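Local coordinates for hypothetical protein (Archaeoglobus fulgidus, PDB 2H6L) that is of unknown function but binds zinc as a three-chain assembly and belongs to the PPC (plants and prokaryotes conserved) domain family, at residues L14-G19 / C113-L118; A45-V50 / S107-A112; S76-M81 / P125-D130. One frame throughout, in Å; residues are numbered along the deposited sequence.

Interaction 1. Residues L14-G19 / C113-L118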
# COMPACT_ATOMS: atom_id res chain seq x y z
N LEU A 14 6.78 11.79 -7.29
CA LEU A 14 7.56 12.92 -6.83
C LEU A 14 8.81 12.47 -6.10
O LEU A 14 8.81 11.43 -5.43
CB LEU A 14 6.75 13.80 -5.87
CG LEU A 14 5.24 13.91 -5.99
CD1 LEU A 14 4.73 14.73 -4.81
CD2 LEU A 14 4.82 14.56 -7.30
N ARG A 15 9.87 13.25 -6.24
CA ARG A 15 11.11 12.98 -5.53
C ARG A 15 11.14 14.11 -4.50
O ARG A 15 11.33 15.27 -4.86
CB ARG A 15 12.33 13.09 -6.45
CG ARG A 15 13.66 13.10 -5.68
CD ARG A 15 14.89 13.23 -6.57
NE ARG A 15 16.09 13.38 -5.76
CZ ARG A 15 17.34 13.37 -6.22
NH1 ARG A 15 17.59 13.21 -7.52
NH2 ARG A 15 18.35 13.50 -5.38
N LEU A 16 10.93 13.76 -3.23
CA LEU A 16 10.93 14.75 -2.16
C LEU A 16 12.33 15.25 -1.84
O LEU A 16 13.31 14.58 -2.15
CB LEU A 16 10.32 14.15 -0.89
CG LEU A 16 8.80 14.25 -0.77
CD1 LEU A 16 8.15 13.92 -2.09
CD2 LEU A 16 8.31 13.33 0.33
N ASP A 17 12.41 16.42 -1.23
CA ASP A 17 13.69 17.01 -0.86
C ASP A 17 14.23 16.47 0.46
O ASP A 17 13.50 16.30 1.44
CB ASP A 17 13.57 18.53 -0.74
CG ASP A 17 13.27 19.19 -2.07
OD1 ASP A 17 13.99 18.91 -3.05
OD2 ASP A 17 12.32 19.99 -2.13
N TYR A 18 15.53 16.20 0.47
CA TYR A 18 16.22 15.70 1.64
C TYR A 18 16.15 16.73 2.77
O TYR A 18 16.26 17.93 2.53
CB TYR A 18 17.68 15.40 1.27
CG TYR A 18 18.60 15.09 2.43
CD1 TYR A 18 19.09 16.11 3.25
CD2 TYR A 18 18.99 13.78 2.70
CE1 TYR A 18 19.96 15.82 4.31
CE2 TYR A 18 19.85 13.49 3.75
CZ TYR A 18 20.33 14.51 4.55
OH TYR A 18 21.19 14.22 5.58
N GLY A 19 15.95 16.26 4.00
CA GLY A 19 15.90 17.16 5.14
C GLY A 19 14.62 17.95 5.41
O GLY A 19 14.56 18.68 6.39
N CYS A 113 12.64 9.99 -0.59
CA CYS A 113 11.25 9.58 -0.68
C CYS A 113 10.66 9.72 -2.07
O CYS A 113 10.76 10.77 -2.69
CB CYS A 113 10.41 10.38 0.33
SG CYS A 113 8.70 9.82 0.49
N GLU A 114 10.04 8.65 -2.55
CA GLU A 114 9.41 8.63 -3.86
C GLU A 114 7.93 8.43 -3.57
O GLU A 114 7.52 7.41 -3.02
CB GLU A 114 10.00 7.48 -4.70
CG GLU A 114 11.54 7.56 -4.76
CD GLU A 114 12.21 6.43 -5.55
OE1 GLU A 114 11.64 5.33 -5.67
OE2 GLU A 114 13.34 6.66 -6.05
N VAL A 115 7.14 9.42 -3.95
CA VAL A 115 5.71 9.41 -3.69
C VAL A 115 4.87 9.24 -4.94
O VAL A 115 5.19 9.82 -5.99
CB VAL A 115 5.27 10.73 -2.99
CG1 VAL A 115 3.83 10.63 -2.52
CG2 VAL A 115 6.20 11.05 -1.84
N PHE A 116 3.82 8.45 -4.84
CA PHE A 116 2.92 8.27 -5.97
C PHE A 116 1.65 8.99 -5.57
O PHE A 116 1.06 8.70 -4.53
CB PHE A 116 2.60 6.80 -6.23
CG PHE A 116 1.54 6.59 -7.29
CD1 PHE A 116 1.67 7.18 -8.54
CD2 PHE A 116 0.41 5.82 -7.03
CE1 PHE A 116 0.69 7.02 -9.52
CE2 PHE A 116 -0.57 5.64 -7.99
CZ PHE A 116 -0.43 6.24 -9.25
N VAL A 117 1.23 9.95 -6.38
CA VAL A 117 0.01 10.69 -6.09
C VAL A 117 -1.00 10.44 -7.19
O VAL A 117 -0.72 10.67 -8.37
CB VAL A 117 0.28 12.19 -5.98
CG1 VAL A 117 -1.02 12.94 -5.73
CG2 VAL A 117 1.28 12.46 -4.87
N LEU A 118 -2.18 9.95 -6.81
CA LEU A 118 -3.24 9.68 -7.78
C LEU A 118 -4.39 10.62 -7.49
O LEU A 118 -5.23 10.35 -6.62
CB LEU A 118 -3.71 8.22 -7.64
CG LEU A 118 -4.74 7.72 -8.66
CD1 LEU A 118 -4.10 7.63 -10.04
CD2 LEU A 118 -5.23 6.35 -8.24
O HOH W 1 14.14 12.00 -2.27

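Interaction 2. Residues A45-V50 / S107-A112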
# COMPACT_ATOMS: atom_id res chain seq x y z
N ALA A 45 13.14 6.26 2.68
CA ALA A 45 13.68 6.25 4.03
C ALA A 45 13.60 7.65 4.64
O ALA A 45 13.59 8.64 3.92
CB ALA A 45 15.13 5.77 4.02
N VAL A 46 13.56 7.70 5.97
CA VAL A 46 13.47 8.96 6.70
C VAL A 46 14.57 9.02 7.75
O VAL A 46 15.08 7.99 8.19
CB VAL A 46 12.11 9.10 7.42
CG1 VAL A 46 10.97 9.04 6.40
CG2 VAL A 46 11.95 8.01 8.45
N ARG A 47 14.93 10.24 8.15
CA ARG A 47 15.96 10.45 9.16
C ARG A 47 15.37 10.45 10.57
O ARG A 47 16.07 10.25 11.56
CB ARG A 47 16.67 11.78 8.90
CG ARG A 47 17.17 11.94 7.45
CD ARG A 47 18.04 13.19 7.33
NE ARG A 47 19.26 13.07 8.12
CZ ARG A 47 19.94 14.10 8.61
NH1 ARG A 47 19.50 15.34 8.40
NH2 ARG A 47 21.05 13.90 9.31
N SER A 48 14.06 10.68 10.65
CA SER A 48 13.37 10.69 11.94
C SER A 48 11.88 10.81 11.67
O SER A 48 11.47 11.02 10.54
CB SER A 48 13.83 11.86 12.80
OG SER A 48 13.44 13.09 12.19
N ALA A 49 11.08 10.72 12.72
CA ALA A 49 9.65 10.81 12.51
C ALA A 49 8.86 10.91 13.80
O ALA A 49 9.38 10.69 14.89
CB ALA A 49 9.17 9.60 11.72
N VAL A 50 7.59 11.26 13.64
CA VAL A 50 6.67 11.34 14.76
C VAL A 50 5.41 10.62 14.30
O VAL A 50 4.77 11.03 13.33
CB VAL A 50 6.32 12.79 15.15
CG1 VAL A 50 5.27 12.78 16.27
CG2 VAL A 50 7.57 13.53 15.62
N SER A 107 4.72 13.60 11.36
CA SER A 107 5.83 14.25 10.67
C SER A 107 6.97 13.26 10.43
O SER A 107 7.10 12.25 11.13
CB SER A 107 6.38 15.42 11.49
OG SER A 107 7.06 14.95 12.64
N ALA A 108 7.78 13.57 9.42
CA ALA A 108 8.92 12.74 9.08
C ALA A 108 9.91 13.57 8.28
O ALA A 108 9.54 14.26 7.33
CB ALA A 108 8.49 11.53 8.27
N GLU A 109 11.17 13.51 8.68
CA GLU A 109 12.22 14.23 7.97
C GLU A 109 12.63 13.27 6.87
O GLU A 109 12.95 12.12 7.13
CB GLU A 109 13.40 14.49 8.89
CG GLU A 109 14.43 15.43 8.30
CD GLU A 109 15.56 15.70 9.27
OE1 GLU A 109 15.27 15.97 10.46
OE2 GLU A 109 16.74 15.66 8.84
N VAL A 110 12.60 13.76 5.63
CA VAL A 110 12.95 12.93 4.49
C VAL A 110 14.45 12.69 4.26
O VAL A 110 15.27 13.61 4.39
CB VAL A 110 12.39 13.52 3.20
CG1 VAL A 110 12.91 12.75 2.00
CG2 VAL A 110 10.87 13.49 3.23
N PHE A 111 14.79 11.45 3.91
CA PHE A 111 16.16 11.10 3.56
C PHE A 111 16.08 10.97 2.04
O PHE A 111 16.79 11.66 1.30
CB PHE A 111 16.59 9.76 4.16
CG PHE A 111 17.99 9.36 3.77
CD1 PHE A 111 19.10 10.03 4.29
CD2 PHE A 111 18.20 8.36 2.83
CE1 PHE A 111 20.39 9.72 3.88
CE2 PHE A 111 19.49 8.03 2.40
CZ PHE A 111 20.59 8.72 2.93
N ALA A 112 15.21 10.07 1.60
CA ALA A 112 14.94 9.84 0.18
C ALA A 112 13.51 9.30 0.13
O ALA A 112 13.21 8.27 0.75
CB ALA A 112 15.92 8.81 -0.40

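Interaction 3. Residues S76-M81 / P125-D130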
# COMPACT_ATOMS: atom_id res chain seq x y z
N SER A 76 0.88 4.90 3.17
CA SER A 76 -0.36 4.93 2.40
C SER A 76 -1.34 5.93 2.99
O SER A 76 -1.34 6.18 4.18
CB SER A 76 -0.99 3.54 2.39
OG SER A 76 -2.27 3.58 1.79
N GLY A 77 -2.18 6.51 2.14
CA GLY A 77 -3.13 7.47 2.67
C GLY A 77 -3.96 8.15 1.62
O GLY A 77 -3.99 7.73 0.46
N ASN A 78 -4.62 9.22 2.02
CA ASN A 78 -5.47 9.95 1.11
C ASN A 78 -5.44 11.45 1.36
O ASN A 78 -4.95 11.93 2.39
CB ASN A 78 -6.90 9.44 1.24
CG ASN A 78 -7.43 9.59 2.65
OD1 ASN A 78 -7.55 10.70 3.17
ND2 ASN A 78 -7.74 8.46 3.28
N VAL A 79 -5.96 12.19 0.39
CA VAL A 79 -6.05 13.64 0.45
C VAL A 79 -7.53 13.99 0.43
O VAL A 79 -8.31 13.39 -0.31
CB VAL A 79 -5.40 14.30 -0.77
CG1 VAL A 79 -5.67 15.80 -0.75
CG2 VAL A 79 -3.91 14.02 -0.79
N SER A 80 -7.91 14.96 1.25
CA SER A 80 -9.29 15.42 1.32
C SER A 80 -9.28 16.85 1.83
O SER A 80 -8.21 17.42 2.07
CB SER A 80 -10.12 14.51 2.24
OG SER A 80 -9.45 14.27 3.46
N MSE A 81 -10.46 17.44 1.99
CA MSE A 81 -10.54 18.82 2.45
C MSE A 81 -10.83 18.99 3.94
O MSE A 81 -11.78 18.43 4.47
CB MSE A 81 -11.60 19.59 1.65
CG MSE A 81 -11.22 19.84 0.19
SE MSE A 81 -9.73 21.09 -0.04
CE MSE A 81 -10.75 22.74 -0.01
N PRO A 125 -14.08 14.94 -0.37
CA PRO A 125 -14.71 14.77 0.94
C PRO A 125 -14.13 15.79 1.93
O PRO A 125 -12.94 16.11 1.87
CB PRO A 125 -14.37 13.33 1.31
CG PRO A 125 -13.09 13.08 0.59
CD PRO A 125 -13.29 13.75 -0.74
N GLU A 126 -14.99 16.30 2.80
CA GLU A 126 -14.59 17.28 3.79
C GLU A 126 -14.59 16.62 5.16
O GLU A 126 -15.48 15.83 5.48
CB GLU A 126 -15.55 18.46 3.79
CG GLU A 126 -15.71 19.16 2.45
CD GLU A 126 -16.57 20.40 2.55
OE1 GLU A 126 -16.17 21.33 3.29
OE2 GLU A 126 -17.63 20.46 1.90
N ARG A 127 -13.59 16.96 5.98
CA ARG A 127 -13.49 16.40 7.31
C ARG A 127 -14.18 17.28 8.35
O ARG A 127 -13.88 18.46 8.48
CB ARG A 127 -12.02 16.18 7.68
CG ARG A 127 -11.36 15.04 6.92
CD ARG A 127 -9.90 14.83 7.32
NE ARG A 127 -9.28 13.78 6.52
CZ ARG A 127 -9.53 12.48 6.66
NH1 ARG A 127 -10.39 12.07 7.58
NH2 ARG A 127 -8.94 11.60 5.87
N ALA A 128 -15.12 16.68 9.08
CA ALA A 128 -15.85 17.40 10.13
C ALA A 128 -15.81 16.54 11.39
O ALA A 128 -15.74 15.31 11.31
CB ALA A 128 -17.30 17.64 9.70
N PHE A 129 -15.85 17.18 12.55
CA PHE A 129 -15.81 16.45 13.80
C PHE A 129 -16.92 15.40 13.87
O PHE A 129 -18.08 15.68 13.55
CB PHE A 129 -15.95 17.40 14.99
CG PHE A 129 -15.79 16.72 16.32
CD1 PHE A 129 -14.53 16.37 16.79
CD2 PHE A 129 -16.90 16.41 17.10
CE1 PHE A 129 -14.37 15.73 18.02
CE2 PHE A 129 -16.75 15.78 18.33
CZ PHE A 129 -15.49 15.43 18.79
N ASP A 130 -16.55 14.20 14.29
CA ASP A 130 -17.51 13.12 14.44
C ASP A 130 -17.55 12.76 15.92
O ASP A 130 -16.54 12.41 16.52
CB ASP A 130 -17.07 11.91 13.63
CG ASP A 130 -17.96 10.72 13.85
OD1 ASP A 130 -19.13 10.75 13.40
OD2 ASP A 130 -17.50 9.75 14.49
O HOH W 2 -7.09 13.34 3.96

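Interaction 1. Residues L14-G19 / C113-L118
Three backbone hydrogen bonds join residues 14-16 to strand 113-119 in antiparallel fashion. L14 and V115 bond in both directions, L14 N meeting V115 O at 2.8 Å. Two residues on, L16 N gives an almost straight bond (170°) to C113 O at 3.0 Å. Packing is tightest at L16, whose two methyls do separate work. CD1 of L16 presses on V115 CG2 at 3.5 Å, closer than ordinary van der Waals contact, while its CD2 lies on C113 SG. L14, with chi1 at an unstaggered -30°, makes an ordinary contact, its CD1 4.1 Å from V117 CG2. Helix 22-33 of the PPC domain packs over this side, with F29 on L14 and L22 on both L16 and C113. An alanine in place of L16 would lose both methyls and would probably loosen the packing against V115 and C113. Between the two segments the opposite face is loose: the side chains of R15 and E114 do not meet. The second subunit covers it and continues the sheet: extended R15 reaches its W138 O and D130, while E114 OE1 is hydrogen-bonded to its H89 ND1 and OE2 forms a salt bridge with its R127 NH1. In place of a direct return bond at the L16-C113 pair, a water donates to L16 O at 2.7 Å and accepts from C113 N at 3.0 Å.

Interaction 2. Residues A45-V50 / S107-A112
A classic beta bulge opens this antiparallel pairing: F111 and A112 both face A45, whose carbonyl accepts from the two of them. A45 O lies 3.1 Å from F111 N and 3.2 Å from A112 N, both donors standing above the carbonyl plane. The bond returned by A45 N to A112 O is shorter, at 2.8 Å, and runs nearly along the C=O axis. At the chain corner formed by R47, the R47 N-H bonds to E109 O at 2.9 Å. The same carbonyl oxygen is crowded by CB of V46. Beyond the corner, strands 45-55 and 99-110 run on as neighbours in the curled antiparallel sheet of the PPC domain. There V50 and S107 form a hydrogen-bonded pair in which V50 N approaches S107 O to 2.7 Å. On the buried face the methyls of A49 and A108 meet at 4.0 Å, and V46 CG1, placed beside its own backbone N, comes against A108 CB as well; L22 of helix 22-33 touches A108 from the same chain. The other face is mixed, with S48, V50, S107 and E109 partly exposed. S107 OG rests against V50 CG2 there. E109 stretches out with CG anti to its backbone N, and R47 bends back at chi3 (65°) to meet it. Their salt bridge joins R47 NH1 to E109 OE2 at 2.8 Å, but the hydrogen bond within it is weak (121° at the hydrogen), with the guanidinium and carboxylate planes turned 78° apart. R47 CG meanwhile sits at the edge of the F111 ring, near its plane. Q56 of the second subunit packs on A45, R47 and F111, which places the corner at the subunit interface.

Interaction 3. Residues S76-M81 / P125-D130
N78 and S80 both hold their side chains in the crowded position between backbone N and carbonyl carbon (chi1 58° for N78), which turns OD1 and OG to the same side of strand 70-82. R127 comes to meet them with an extended chain from CG to NE. Its NH2 makes a weak hydrogen bond to N78 OD1 at 3.2 Å, edge-on, with the amide and guanidinium planes only 20° apart and so nearly coplanar. NE of R127 lies 3.1 Å from S80 OG. A water in the guanidinium plane accepts from R127 NH2 and pairs with S80 OG at 2.6 Å, bridging serine and arginine. The backbone fixes where R127 starts. M81, a selenomethionine, gives its N-H to P125 O at 2.8 Å and receives R127 N on its own O at 2.8 Å, each bond lying nearly along the accepting C=O axis. M81 O also takes a CA-H...O contact from E126 CA at 3.1 Å. Alongside, the P125 ring sets CG against S80 CB at 3.7 Å. The bridge at E126 is a single one, and strand 127-129 then departs at 69° to strand 76-81. R127 NH1 also bonds to F136 O, and E114 of the third subunit is a second partner of both R127 and N78; its carboxylate probably helps hold the guanidinium in place. R127 packs on H89, a zinc ligand, consistent with a place in the second shell of the metal site. Strand 70-82 is flanked by strand 85-96, which bears H89, on one edge and by strand 38-43 on the other, while W138 of strand 136-138 packs on N78, P125 and R127 and bonds to S80 OG.

Along the chain, interaction 2 is nested within the loop closed by interaction 1, whereas interaction 3 crosses both. Interactions 1 and 2 have centres about 12 Å apart and touch, with G19 N probably hydrogen-bonded to V110 O and Y18 packing on R47; strands 99-110 and 113-119 follow each other there. Interaction 3 lies on the other side of the chain's centre, about 21 Å and 23 Å away between centres, yet all three reach the same antiparallel sheet. Interactions 1 and 3 meet between chains, R15 with D130 and E114 with R127, so the trimer interface brings E114 of one copy and R127 of another beside the zinc ligand H89.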